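Local structure of lactaldehyde dehydrogenase (Methanocaldococcus jannaschii, 3PQA) at residues A254-A259 against E285-K290; I249-A254 against L408-N413. The protein oxidises lactaldehyde to lactate with NAD, which it prefers to NADP, in the biosynthesis of coenzyme F420, working as a homotetramer of the aldehyde dehydrogenase family. All blocks are in the same frame, centred on the assembly; numbering follows the deposited sequence.

Overall arrangement
Both interactions lie on the parallel part of the alpha/beta sheet that contains strand 246-250, their centres about 13 Å apart. They share A254, the residue that leads from the turn after that strand into helix 256-268. Interaction 1 joins the starts of helices 256-268 and 288-300 and is partly buried: a methyl-to-methyl contact sits inside, a lysine at the surface. Interaction 2 is wholly buried and entirely apolar, with one phenylalanine from helix 404-413 against two aliphatic residues of the strand and its end. The two touch mainly at I287, whose CD1 lies 3.5 Å from L251 O and 3.7 Å from V250 CG1.

Interaction 1: A254-A259 against E285-K290; sequences ADLNKA and ESIADK
L256 and K290 bring the backbones nearest, with CA atoms 8.5 Å apart, where the opening turns of helices 256-268 and 288-300 lie beside each other. L256 makes contact with both methyls. Its CD2 meets CD1 of I287 at 3.6 Å, methyl tip to methyl tip, the two side chains meeting at a slant. I287 occupies the N-cap position of its helix, and its CG1 sits between the backbone N and the carbonyl carbon (chi1 56°), a placement that carries CD1 toward the leucine. On the more exposed side K290 comes across L256 at about a right angle: its chain bends at chi3 and chi4, bringing NZ to 3.6 Å from L256 CD1. This is a van der Waals contact of the charged end with the methyl, not a polar bond.

Helix 256-268 is capped by D255. D255 OD1 accepts from K258 N in a nearly straight bond of 3.1 Å (175°), the donor standing above the carboxylate plane. D255 OD2 forms a salt bridge with K258 NZ at 3.5 Å, so one lysine holds the carboxylate through both its backbone and its side chain. The acid's negative charge at the helix start would probably be favoured by the helix dipole.

Strand 246-250, helix 256-268 and parallel strand 278-284 form a beta-alpha-beta crossover, and helix 288-300 follows directly. L256 and I287 both rest on V250 of the sheet beneath, M294 continues the contact with L256 along helix 288-300, and A259 reaches F400 on strand 396-400.

Interaction 2: I249-A254 against L408-N413; sequences IVLKDA and LKFAEN
F410 of helix 404-413 meets I249 and L251, a strand-to-helix contact in the alpha/beta fold of aldehyde dehydrogenases. The phenylalanine carries the whole helix side of this contact: its CG is anti to the carbonyl carbon (chi1 -85°), and the ring reaches out from the helix to the end of strand 246-250. Both aliphatic residues approach the ring obliquely, I249 at CD2 and CE2, L251 at CZ and CE1. I249 brings CD1 to CD2 of F410 at 3.8 Å and to its CE2 at 3.9 Å. L251 works farther along, its CD2 standing 4.1 Å from F410 CZ and its CD1 4.2 Å from F410 CE1. Replacing the F410 ring by an alanine here would probably open a gap between helix and strand, leaving I249 CD1 and L251 CD2 without the ring they pack on.

V250, between them in sequence, points to the opposite face of the sheet, the one helix 256-268 covers, while M384 of helix 384-388 also touches I249 and L251, and I385 and I399 border F410. Just past the strand, L251 to A254 make a type I turn, closed by A254 N bonding to L251 O at 3.0 Å. D253 in this turn ties it to the loop just after the neighbouring parallel strand 396-400 through hydrogen bonds with T401 OG1 and N402 N. The helix also meets another subunit: K458 NZ of that second subunit donates to A411 O. Back at the ring, a second methyl of isoleucine joins the first, I249 CG2 lying 4.1 Å from F410 CE2.

Interaction 1: A254-A259 against E285-K290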
loop_
_atom_site.group_PDB
_atom_site.type_symbol
_atom_site.label_atom_id
_atom_site.label_comp_id
_atom_site.label_asym_id
_atom_site.label_seq_id
_atom_site.Cartn_x
_atom_site.Cartn_y
_atom_site.Cartn_z
ATOM N N ALA B 254 19.482 1.664 31.345
ATOM C CA ALA B 254 18.091 2.144 31.351
ATOM C C ALA B 254 17.895 3.342 32.275
ATOM O O ALA B 254 18.562 3.447 33.304
ATOM C CB ALA B 254 17.152 1.018 31.757
ATOM N N ASP B 255 17.003 4.256 31.879
ATOM C CA ASP B 255 16.507 5.285 32.786
ATOM C C ASP B 255 15.622 4.592 33.830
ATOM O O ASP B 255 14.498 4.212 33.519
ATOM C CB ASP B 255 15.693 6.326 32.013
ATOM C CG ASP B 255 15.162 7.447 32.906
ATOM O OD1 ASP B 255 14.738 7.183 34.053
ATOM O OD2 ASP B 255 15.151 8.609 32.447
ATOM N N LEU B 256 16.122 4.450 35.055
ATOM C CA LEU B 256 15.460 3.617 36.069
ATOM C C LEU B 256 14.126 4.165 36.564
ATOM O O LEU B 256 13.173 3.402 36.760
ATOM C CB LEU B 256 16.400 3.345 37.247
ATOM C CG LEU B 256 17.524 2.341 36.978
ATOM C CD1 LEU B 256 18.086 1.839 38.297
ATOM C CD2 LEU B 256 17.051 1.174 36.119
ATOM N N ASN B 257 14.057 5.479 36.761
ATOM C CA ASN B 257 12.808 6.142 37.134
ATOM C C ASN B 257 11.692 5.834 36.130
ATOM O O ASN B 257 10.589 5.432 36.518
ATOM C CB ASN B 257 13.005 7.662 37.251
ATOM C CG ASN B 257 13.696 8.078 38.548
ATOM O OD1 ASN B 257 14.310 9.141 38.615
ATOM N ND2 ASN B 257 13.586 7.257 39.584
ATOM N N LYS B 258 11.997 6.013 34.845
ATOM C CA LYS B 258 11.043 5.751 33.759
ATOM C C LYS B 258 10.677 4.275 33.663
ATOM O O LYS B 258 9.505 3.932 33.441
ATOM C CB LYS B 258 11.600 6.229 32.414
ATOM C CG LYS B 258 11.912 7.712 32.392
ATOM C CD LYS B 258 11.257 8.420 31.237
ATOM C CE LYS B 258 11.516 9.925 31.312
ATOM N NZ LYS B 258 12.735 10.326 30.542
ATOM N N ALA B 259 11.682 3.408 33.792
ATOM C CA ALA B 259 11.445 1.972 33.719
ATOM C C ALA B 259 10.516 1.520 34.859
ATOM O O ALA B 259 9.558 0.774 34.639
ATOM C CB ALA B 259 12.742 1.210 33.746
ATOM N N GLU B 285 22.347 -7.490 36.605
ATOM C CA GLU B 285 22.928 -7.674 37.942
ATOM C C GLU B 285 23.415 -6.374 38.548
ATOM O O GLU B 285 23.242 -6.136 39.757
ATOM C CB GLU B 285 24.113 -8.648 37.895
ATOM C CG GLU B 285 23.702 -10.106 37.775
ATOM C CD GLU B 285 24.884 -11.064 37.697
ATOM O OE1 GLU B 285 26.041 -10.617 37.878
ATOM O OE2 GLU B 285 24.656 -12.260 37.422
ATOM N N SER B 286 24.033 -5.549 37.707
ATOM C CA SER B 286 24.713 -4.347 38.168
ATOM C C SER B 286 23.734 -3.310 38.740
ATOM O O SER B 286 24.124 -2.485 39.567
ATOM C CB SER B 286 25.584 -3.738 37.055
ATOM O OG SER B 286 24.836 -2.856 36.229
ATOM N N ILE B 287 22.466 -3.373 38.328
ATOM C CA ILE B 287 21.486 -2.379 38.776
ATOM C C ILE B 287 20.283 -2.993 39.512
ATOM O O ILE B 287 19.325 -2.279 39.837
ATOM C CB ILE B 287 20.966 -1.493 37.604
ATOM C CG1 ILE B 287 20.379 -2.352 36.481
ATOM C CG2 ILE B 287 22.067 -0.552 37.085
ATOM C CD1 ILE B 287 19.330 -1.615 35.652
ATOM N N ALA B 288 20.354 -4.302 39.766
ATOM C CA ALA B 288 19.214 -5.072 40.261
ATOM C C ALA B 288 18.726 -4.597 41.630
ATOM O O ALA B 288 17.523 -4.425 41.836
ATOM C CB ALA B 288 19.541 -6.554 40.291
ATOM N N ASP B 289 19.653 -4.384 42.561
ATOM C CA ASP B 289 19.273 -3.895 43.887
ATOM C C ASP B 289 18.556 -2.547 43.846
ATOM O O ASP B 289 17.547 -2.370 44.530
ATOM C CB ASP B 289 20.481 -3.805 44.832
ATOM C CG ASP B 289 21.110 -5.156 45.116
ATOM O OD1 ASP B 289 20.401 -6.182 45.138
ATOM O OD2 ASP B 289 22.335 -5.176 45.352
ATOM N N LYS B 290 19.084 -1.596 43.075
ATOM C CA LYS B 290 18.481 -0.274 43.002
ATOM C C LYS B 290 17.118 -0.353 42.341
ATOM O O LYS B 290 16.164 0.270 42.806
ATOM C CB LYS B 290 19.358 0.696 42.225
ATOM C CG LYS B 290 20.643 1.072 42.918
ATOM C CD LYS B 290 21.374 2.149 42.104
ATOM C CE LYS B 290 21.600 1.700 40.652
ATOM N NZ LYS B 290 21.222 2.781 39.708
#

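Interaction 2: I249-A254 against L408-N413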
loop_
_atom_site.group_PDB
_atom_site.type_symbol
_atom_site.label_atom_id
_atom_site.label_comp_id
_atom_site.label_asym_id
_atom_site.label_seq_id
_atom_site.Cartn_x
_atom_site.Cartn_y
_atom_site.Cartn_z
ATOM N N ILE B 249 12.638 -6.424 29.952
ATOM C CA ILE B 249 14.088 -6.489 30.143
ATOM C C ILE B 249 14.605 -5.108 30.481
ATOM O O ILE B 249 14.304 -4.162 29.779
ATOM C CB ILE B 249 14.764 -6.964 28.831
ATOM C CG1 ILE B 249 14.381 -8.422 28.563
ATOM C CG2 ILE B 249 16.306 -6.711 28.852
ATOM C CD1 ILE B 249 14.600 -8.893 27.134
ATOM N N VAL B 250 15.394 -5.004 31.548
ATOM C CA VAL B 250 15.917 -3.706 31.965
ATOM C C VAL B 250 17.428 -3.802 31.882
ATOM O O VAL B 250 18.048 -4.489 32.708
ATOM C CB VAL B 250 15.489 -3.349 33.407
ATOM C CG1 VAL B 250 16.082 -1.987 33.855
ATOM C CG2 VAL B 250 13.968 -3.330 33.541
ATOM N N LEU B 251 18.013 -3.142 30.882
ATOM C CA LEU B 251 19.477 -3.140 30.726
ATOM C C LEU B 251 20.126 -2.139 31.687
ATOM O O LEU B 251 19.461 -1.252 32.204
ATOM C CB LEU B 251 19.890 -2.835 29.284
ATOM C CG LEU B 251 19.405 -3.816 28.209
ATOM C CD1 LEU B 251 20.131 -3.554 26.904
ATOM C CD2 LEU B 251 19.645 -5.245 28.638
ATOM N N LYS B 252 21.425 -2.277 31.916
ATOM C CA LYS B 252 22.106 -1.453 32.918
ATOM C C LYS B 252 22.141 0.039 32.580
ATOM O O LYS B 252 22.378 0.858 33.463
ATOM C CB LYS B 252 23.524 -1.976 33.187
ATOM C CG LYS B 252 24.476 -1.861 32.004
ATOM C CD LYS B 252 25.830 -2.497 32.346
ATOM C CE LYS B 252 26.791 -2.420 31.173
ATOM N NZ LYS B 252 26.371 -3.320 30.045
ATOM N N ASP B 253 21.919 0.391 31.314
ATOM C CA ASP B 253 21.898 1.795 30.924
ATOM C C ASP B 253 20.487 2.411 30.898
ATOM O O ASP B 253 20.319 3.552 30.464
ATOM C CB ASP B 253 22.580 1.988 29.565
ATOM C CG ASP B 253 21.739 1.474 28.420
ATOM O OD1 ASP B 253 21.172 0.359 28.541
ATOM O OD2 ASP B 253 21.622 2.195 27.413
ATOM N N ALA B 254 19.482 1.664 31.345
ATOM C CA ALA B 254 18.091 2.144 31.351
ATOM C C ALA B 254 17.895 3.342 32.275
ATOM O O ALA B 254 18.562 3.447 33.304
ATOM C CB ALA B 254 17.152 1.018 31.757
ATOM N N LEU B 408 18.098 -2.580 18.896
ATOM C CA LEU B 408 17.828 -3.223 17.611
ATOM C C LEU B 408 18.125 -4.708 17.646
ATOM O O LEU B 408 17.365 -5.500 17.084
ATOM C CB LEU B 408 18.617 -2.562 16.481
ATOM C CG LEU B 408 18.388 -1.065 16.260
ATOM C CD1 LEU B 408 19.256 -0.554 15.109
ATOM C CD2 LEU B 408 16.908 -0.746 16.028
ATOM N N LYS B 409 19.222 -5.079 18.305
ATOM C CA LYS B 409 19.591 -6.486 18.489
ATOM C C LYS B 409 18.471 -7.219 19.219
ATOM O O LYS B 409 18.004 -8.261 18.752
ATOM C CB LYS B 409 20.919 -6.621 19.245
ATOM C CG LYS B 409 21.359 -8.064 19.513
ATOM C CD LYS B 409 22.576 -8.102 20.448
ATOM C CE LYS B 409 22.327 -9.010 21.648
ATOM N NZ LYS B 409 23.130 -8.600 22.867
ATOM N N PHE B 410 18.031 -6.665 20.348
ATOM C CA PHE B 410 16.942 -7.275 21.119
ATOM C C PHE B 410 15.649 -7.303 20.315
ATOM O O PHE B 410 14.960 -8.321 20.289
ATOM C CB PHE B 410 16.747 -6.559 22.452
ATOM C CG PHE B 410 17.666 -7.048 23.540
ATOM C CD1 PHE B 410 18.965 -6.584 23.625
ATOM C CD2 PHE B 410 17.221 -7.973 24.485
ATOM C CE1 PHE B 410 19.822 -7.026 24.646
ATOM C CE2 PHE B 410 18.064 -8.419 25.507
ATOM C CZ PHE B 410 19.369 -7.948 25.578
ATOM N N ALA B 411 15.321 -6.186 19.653
ATOM C CA ALA B 411 14.076 -6.109 18.869
ATOM C C ALA B 411 14.008 -7.181 17.793
ATOM O O ALA B 411 12.951 -7.785 17.583
ATOM C CB ALA B 411 13.902 -4.715 18.246
ATOM N N GLU B 412 15.133 -7.435 17.133
ATOM C CA GLU B 412 15.139 -8.427 16.069
ATOM C C GLU B 412 15.150 -9.858 16.587
ATOM O O GLU B 412 14.542 -10.732 15.971
ATOM C CB GLU B 412 16.275 -8.161 15.090
ATOM C CG GLU B 412 16.051 -6.877 14.311
ATOM C CD GLU B 412 17.231 -6.505 13.456
ATOM O OE1 GLU B 412 17.105 -5.544 12.670
ATOM O OE2 GLU B 412 18.284 -7.169 13.575
ATOM N N ASN B 413 15.796 -10.080 17.727
ATOM C CA ASN B 413 15.983 -11.430 18.234
ATOM C C ASN B 413 14.967 -11.938 19.237
ATOM O O ASN B 413 14.926 -13.140 19.507
ATOM C CB ASN B 413 17.410 -11.574 18.769
ATOM C CG ASN B 413 18.428 -11.548 17.663
ATOM O OD1 ASN B 413 18.294 -12.259 16.672
ATOM N ND2 ASN B 413 19.452 -10.728 17.821
#